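PDB 4F1J: thrombospondin related anonymous protein from Plasmodium falciparum, which probably serves in parasite adhesion to host surfaces and is seen here as its von Willebrand factor A domain loaded with magnesium. Local coordinates for residues D6-Y11 / N113-V118; V144-F149 / R161-C166. One frame throughout, in Å; residues are numbered along the deposited sequence.

Contact 1: D6-Y11 / N113-V118; sequences DEVDLY and NANQLV
The Tyr11 ring meets Gln116 at its edge. Gln116 OE1 lies in the ring plane, and the ring and amide planes are turned 56° apart. Tyr11 OH donates to Gln116 OE1 at 2.8 Å, nearly in line with the carbonyl. The same amide spends its nitrogen on Asp9: Gln116 NE2 bonds Asp9 OD2 at 2.9 Å, on the anti side of the carboxylate and well out of its plane. Gln116 NE2 also donates to Ala114 O, from above that carbonyl's plane. A bend at chi2 (-69°) turns Gln116 CD back toward the 6-11 segment. The bonds at both ends of the amide fix its rotation. The other carboxylate oxygen, Asp9 OD1, takes a salt bridge from Arg111.

Strands 8-15 and 115-122 run parallel here as neighbours in the central sheet of the Rossmann-like vWA fold. Asp9 N, Asp9 O and Tyr11 N pair with Asn115 O, Leu117 N and Leu117 O. Tyr11, Gln116 and Val118 face helix 94-106. On the other face Val8 CG1 packs on Leu117 CB at 3.8 Å. Leu10 and Leu117 lie side by side there, with Leu10 CD1 3.9 Å from Leu117 CD2. Helix 184-200 covers Val8 and Leu117. Just before the two strands, Asn113 ND2 makes a short bond of 2.6 Å to Glu7 OE1, on the syn side but tilted out of the carboxylate plane.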
loop_
_atom_site.group_PDB
_atom_site.type_symbol
_atom_site.label_atom_id
_atom_site.label_comp_id
_atom_site.label_asym_id
_atom_site.label_seq_id
_atom_site.Cartn_x
_atom_site.Cartn_y
_atom_site.Cartn_z
ATOM N N ASP A 6 14.405 -7.860 2.069
ATOM C CA ASP A 6 14.347 -8.633 3.311
ATOM C C ASP A 6 13.169 -9.621 3.239
ATOM O O ASP A 6 12.420 -9.644 2.252
ATOM C CB ASP A 6 14.190 -7.719 4.532
ATOM C CG ASP A 6 14.777 -8.325 5.818
ATOM O OD1 ASP A 6 14.948 -9.565 5.902
ATOM O OD2 ASP A 6 15.101 -7.534 6.738
ATOM N N GLU A 7 13.043 -10.463 4.267
ATOM C CA GLU A 7 11.925 -11.392 4.394
ATOM C C GLU A 7 10.698 -10.596 4.888
ATOM O O GLU A 7 10.525 -10.374 6.083
ATOM C CB GLU A 7 12.241 -12.541 5.371
ATOM C CG GLU A 7 11.268 -13.703 5.226
ATOM C CD GLU A 7 11.511 -14.892 6.169
ATOM O OE1 GLU A 7 12.517 -14.898 6.918
ATOM O OE2 GLU A 7 10.661 -15.818 6.160
ATOM N N VAL A 8 9.863 -10.170 3.942
ATOM C CA VAL A 8 8.719 -9.291 4.216
ATOM C C VAL A 8 7.533 -9.717 3.344
ATOM O O VAL A 8 7.696 -9.931 2.141
ATOM C CB VAL A 8 9.011 -7.805 3.862
ATOM C CG1 VAL A 8 7.808 -6.896 4.236
ATOM C CG2 VAL A 8 10.295 -7.257 4.549
ATOM N N ASP A 9 6.375 -9.893 3.972
ATOM C CA ASP A 9 5.102 -10.031 3.264
ATOM C C ASP A 9 4.591 -8.599 3.166
ATOM O O ASP A 9 4.365 -7.934 4.197
ATOM C CB ASP A 9 4.113 -10.948 3.996
ATOM C CG ASP A 9 4.569 -12.395 4.041
ATOM O OD1 ASP A 9 5.288 -12.833 3.099
ATOM O OD2 ASP A 9 4.136 -13.117 4.974
ATOM N N LEU A 10 4.465 -8.100 1.933
ATOM C CA LEU A 10 4.155 -6.678 1.715
ATOM C C LEU A 10 2.788 -6.593 1.051
ATOM O O LEU A 10 2.579 -7.143 -0.023
ATOM C CB LEU A 10 5.239 -5.998 0.863
ATOM C CG LEU A 10 5.232 -4.476 0.764
ATOM C CD1 LEU A 10 6.574 -3.936 0.267
ATOM C CD2 LEU A 10 4.071 -4.000 -0.165
ATOM N N TYR A 11 1.859 -5.957 1.750
ATOM C CA TYR A 11 0.475 -5.837 1.349
ATOM C C TYR A 11 0.247 -4.432 0.799
ATOM O O TYR A 11 0.061 -3.435 1.549
ATOM C CB TYR A 11 -0.507 -6.099 2.509
ATOM C CG TYR A 11 -0.298 -7.404 3.225
ATOM C CD1 TYR A 11 0.667 -7.528 4.225
ATOM C CD2 TYR A 11 -1.011 -8.517 2.890
ATOM C CE1 TYR A 11 0.882 -8.744 4.863
ATOM C CE2 TYR A 11 -0.817 -9.723 3.525
ATOM C CZ TYR A 11 0.124 -9.833 4.524
ATOM O OH TYR A 11 0.326 -11.077 5.120
ATOM N N ASN A 113 7.442 -16.144 9.745
ATOM C CA ASN A 113 8.829 -15.736 9.889
ATOM C C ASN A 113 9.089 -14.358 9.270
ATOM O O ASN A 113 10.108 -13.757 9.573
ATOM C CB ASN A 113 9.765 -16.797 9.254
ATOM C CG ASN A 113 11.185 -16.778 9.839
ATOM O OD1 ASN A 113 11.382 -17.150 11.001
ATOM N ND2 ASN A 113 12.182 -16.383 9.027
ATOM N N ALA A 114 8.176 -13.869 8.411
ATOM C CA ALA A 114 8.365 -12.620 7.682
ATOM C C ALA A 114 7.837 -11.412 8.437
ATOM O O ALA A 114 6.811 -11.510 9.136
ATOM C CB ALA A 114 7.670 -12.714 6.323
ATOM N N ASN A 115 8.527 -10.278 8.287
ATOM C CA ASN A 115 8.007 -8.983 8.679
ATOM C C ASN A 115 6.714 -8.765 7.882
ATOM O O ASN A 115 6.612 -9.221 6.747
ATOM C CB ASN A 115 8.979 -7.847 8.345
ATOM C CG ASN A 115 10.251 -7.880 9.174
ATOM O OD1 ASN A 115 10.200 -8.029 10.388
ATOM N ND2 ASN A 115 11.411 -7.715 8.509
ATOM N N GLN A 116 5.721 -8.151 8.511
ATOM C CA GLN A 116 4.443 -7.875 7.854
ATOM C C GLN A 116 4.311 -6.369 7.687
ATOM O O GLN A 116 4.358 -5.625 8.676
ATOM C CB GLN A 116 3.278 -8.420 8.681
ATOM C CG GLN A 116 3.384 -9.909 9.006
ATOM C CD GLN A 116 3.219 -10.761 7.779
ATOM O OE1 GLN A 116 2.253 -10.592 7.056
ATOM N NE2 GLN A 116 4.155 -11.692 7.527
ATOM N N LEU A 117 4.176 -5.933 6.433
ATOM C CA LEU A 117 4.158 -4.513 6.065
ATOM C C LEU A 117 2.972 -4.235 5.156
ATOM O O LEU A 117 2.809 -4.886 4.131
ATOM C CB LEU A 117 5.448 -4.119 5.331
ATOM C CG LEU A 117 5.523 -2.731 4.701
ATOM C CD1 LEU A 117 5.386 -1.587 5.759
ATOM C CD2 LEU A 117 6.830 -2.597 3.887
ATOM N N VAL A 118 2.184 -3.228 5.513
ATOM C CA VAL A 118 1.117 -2.723 4.669
ATOM C C VAL A 118 1.598 -1.402 4.068
ATOM O O VAL A 118 2.119 -0.535 4.777
ATOM C CB VAL A 118 -0.199 -2.493 5.488
ATOM C CG1 VAL A 118 -1.235 -1.667 4.682
ATOM C CG2 VAL A 118 -0.839 -3.785 5.904
HETATM O O HOH W 1 12.331 -12.495 9.102
#

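Contact 2: V144-F149 / R161-C166; sequences VKIAVF and RFLVGC
The Ile146 carbonyl points at Val164, and helix 157-163 ends in a Schellman motif at Gly165, which has positive phi (93°): Cys166 N returns to Arg161 O and Gly165 N to Phe162 O. Both Val164 CB and Val164 CG1 lie 3.2 Å from Ile146 O, a close approach. With Val164 CG1 anti to the carbonyl carbon (chi1 -55°), this methyl lies between Ile146 O and Val148 CG2, 3.5 Å from the latter, and near Ala147 CA. The two valine side chains cross obliquely. Leu163 comes to Val148 at about a right angle and touches with one methyl, Leu163 CD2 to Val148 CG2 at 3.9 Å. Ile146 CG2 packs more loosely, 4.4 Å from Leu163 CG. One water accepts from Ile146 N at 2.9 Å and lies 3.0 Å from Val164 O, to which it can donate. Around this apolar patch, helix 129-141 touches Ile146 and Leu163, and Leu175 touches Val164. Cys166, whose N closes the motif, is disulfide-bonded to Cys173. The arrangement packs the C-terminal end of helix 157-163 against strand 145-151 in a beta-alpha-beta unit, completed by strand 176-179, as in the Rossmann-like vWA fold.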
loop_
_atom_site.group_PDB
_atom_site.type_symbol
_atom_site.label_atom_id
_atom_site.label_comp_id
_atom_site.label_asym_id
_atom_site.label_seq_id
_atom_site.Cartn_x
_atom_site.Cartn_y
_atom_site.Cartn_z
ATOM N N VAL A 144 2.094 -5.926 12.603
ATOM C CA VAL A 144 2.090 -5.318 11.273
ATOM C C VAL A 144 2.489 -3.842 11.337
ATOM O O VAL A 144 1.973 -3.083 12.171
ATOM C CB VAL A 144 0.707 -5.443 10.613
ATOM C CG1 VAL A 144 0.708 -4.699 9.248
ATOM C CG2 VAL A 144 0.283 -6.937 10.460
ATOM N N LYS A 145 3.432 -3.450 10.476
ATOM C CA LYS A 145 3.771 -2.063 10.286
ATOM C C LYS A 145 2.962 -1.533 9.093
ATOM O O LYS A 145 2.736 -2.262 8.132
ATOM C CB LYS A 145 5.270 -1.884 10.052
ATOM C CG LYS A 145 6.061 -2.016 11.341
ATOM C CD LYS A 145 7.497 -1.546 11.238
ATOM C CE LYS A 145 8.159 -1.565 12.633
ATOM N NZ LYS A 145 9.660 -1.643 12.616
ATOM N N ILE A 146 2.571 -0.269 9.175
ATOM C CA ILE A 146 1.739 0.361 8.146
ATOM C C ILE A 146 2.425 1.613 7.639
ATOM O O ILE A 146 2.872 2.437 8.428
ATOM C CB ILE A 146 0.339 0.720 8.699
ATOM C CG1 ILE A 146 -0.368 -0.544 9.276
ATOM C CG2 ILE A 146 -0.510 1.419 7.587
ATOM C CD1 ILE A 146 -1.728 -0.251 9.981
ATOM N N ALA A 147 2.534 1.737 6.315
ATOM C CA ALA A 147 3.087 2.924 5.662
ATOM C C ALA A 147 2.034 3.521 4.748
ATOM O O ALA A 147 1.224 2.791 4.201
ATOM C CB ALA A 147 4.358 2.570 4.871
ATOM N N VAL A 148 2.063 4.838 4.578
ATOM C CA VAL A 148 1.113 5.528 3.721
ATOM C C VAL A 148 1.813 6.524 2.796
ATOM O O VAL A 148 2.622 7.356 3.223
ATOM C CB VAL A 148 0.035 6.294 4.526
ATOM C CG1 VAL A 148 -0.859 7.112 3.585
ATOM C CG2 VAL A 148 -0.834 5.328 5.372
ATOM N N PHE A 149 1.448 6.458 1.527
ATOM C CA PHE A 149 1.912 7.406 0.506
ATOM C C PHE A 149 0.670 8.171 0.054
ATOM O O PHE A 149 -0.192 7.617 -0.633
ATOM C CB PHE A 149 2.553 6.637 -0.653
ATOM C CG PHE A 149 3.209 7.509 -1.710
ATOM C CD1 PHE A 149 2.466 7.994 -2.781
ATOM C CD2 PHE A 149 4.570 7.800 -1.654
ATOM C CE1 PHE A 149 3.054 8.759 -3.777
ATOM C CE2 PHE A 149 5.165 8.584 -2.648
ATOM C CZ PHE A 149 4.419 9.048 -3.704
ATOM N N ARG A 161 -0.540 10.271 9.278
ATOM C CA ARG A 161 0.517 10.150 10.266
ATOM C C ARG A 161 0.072 9.345 11.483
ATOM O O ARG A 161 0.818 8.474 11.919
ATOM C CB ARG A 161 1.050 11.538 10.629
ATOM C CG ARG A 161 1.906 12.144 9.499
ATOM C CD ARG A 161 2.336 13.577 9.801
ATOM N NE ARG A 161 3.219 13.599 10.956
ATOM C CZ ARG A 161 4.550 13.709 10.919
ATOM N NH1 ARG A 161 5.214 13.904 9.787
ATOM N NH2 ARG A 161 5.219 13.670 12.050
ATOM N N PHE A 162 -1.149 9.599 11.976
ATOM C CA PHE A 162 -1.732 8.845 13.102
ATOM C C PHE A 162 -1.785 7.342 12.714
ATOM O O PHE A 162 -1.356 6.455 13.480
ATOM C CB PHE A 162 -3.182 9.289 13.433
ATOM C CG PHE A 162 -3.338 10.568 14.238
ATOM C CD1 PHE A 162 -2.702 10.746 15.464
ATOM C CD2 PHE A 162 -4.271 11.544 13.821
ATOM C CE1 PHE A 162 -2.914 11.905 16.222
ATOM C CE2 PHE A 162 -4.495 12.711 14.574
ATOM C CZ PHE A 162 -3.818 12.887 15.773
ATOM N N LEU A 163 -2.294 7.072 11.507
ATOM C CA LEU A 163 -2.429 5.688 11.006
ATOM C C LEU A 163 -1.133 4.887 11.048
ATOM O O LEU A 163 -1.157 3.702 11.408
ATOM C CB LEU A 163 -2.994 5.653 9.586
ATOM C CG LEU A 163 -3.467 4.279 9.117
ATOM C CD1 LEU A 163 -4.653 3.870 9.937
ATOM C CD2 LEU A 163 -3.803 4.338 7.626
ATOM N N VAL A 164 -0.014 5.524 10.700
ATOM C CA VAL A 164 1.284 4.842 10.620
ATOM C C VAL A 164 2.052 4.892 11.940
ATOM O O VAL A 164 3.161 4.405 12.004
ATOM C CB VAL A 164 2.147 5.385 9.445
ATOM C CG1 VAL A 164 1.363 5.291 8.113
ATOM C CG2 VAL A 164 2.607 6.799 9.680
ATOM N N GLY A 165 1.440 5.453 12.983
ATOM C CA GLY A 165 2.033 5.444 14.310
ATOM C C GLY A 165 2.869 6.657 14.667
ATOM O O GLY A 165 3.598 6.627 15.682
ATOM N N CYS A 166 2.761 7.724 13.883
ATOM C CA CYS A 166 3.541 8.936 14.111
ATOM C C CYS A 166 2.730 9.980 14.839
ATOM O O CYS A 166 1.496 9.944 14.836
ATOM C CB CYS A 166 4.024 9.516 12.774
ATOM S SG CYS A 166 5.276 8.490 11.952
HETATM O O HOH W 2 3.104 1.422 11.514
#

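From the N terminus, the chain enters the sheet at strand 8-15. It then runs through helix 22-38, strands 47-54 and 58-62, and helices 72-80 and 94-106 before strand 115-122 comes back beside the first strand. Contact 1 closes this loop of about a hundred residues. Helix 129-141 then leads to strand 145-151, and contact 2 closes a much shorter loop when helix 157-163 ends against that strand. The two loops follow in series and neither nest nor cross. They meet inside the sheet, because strands 115-122 and 145-151 are neighbours. Val118 N and Val118 O probably bond Lys145 O and Ala147 N, joining the two contacts across neighbouring strands.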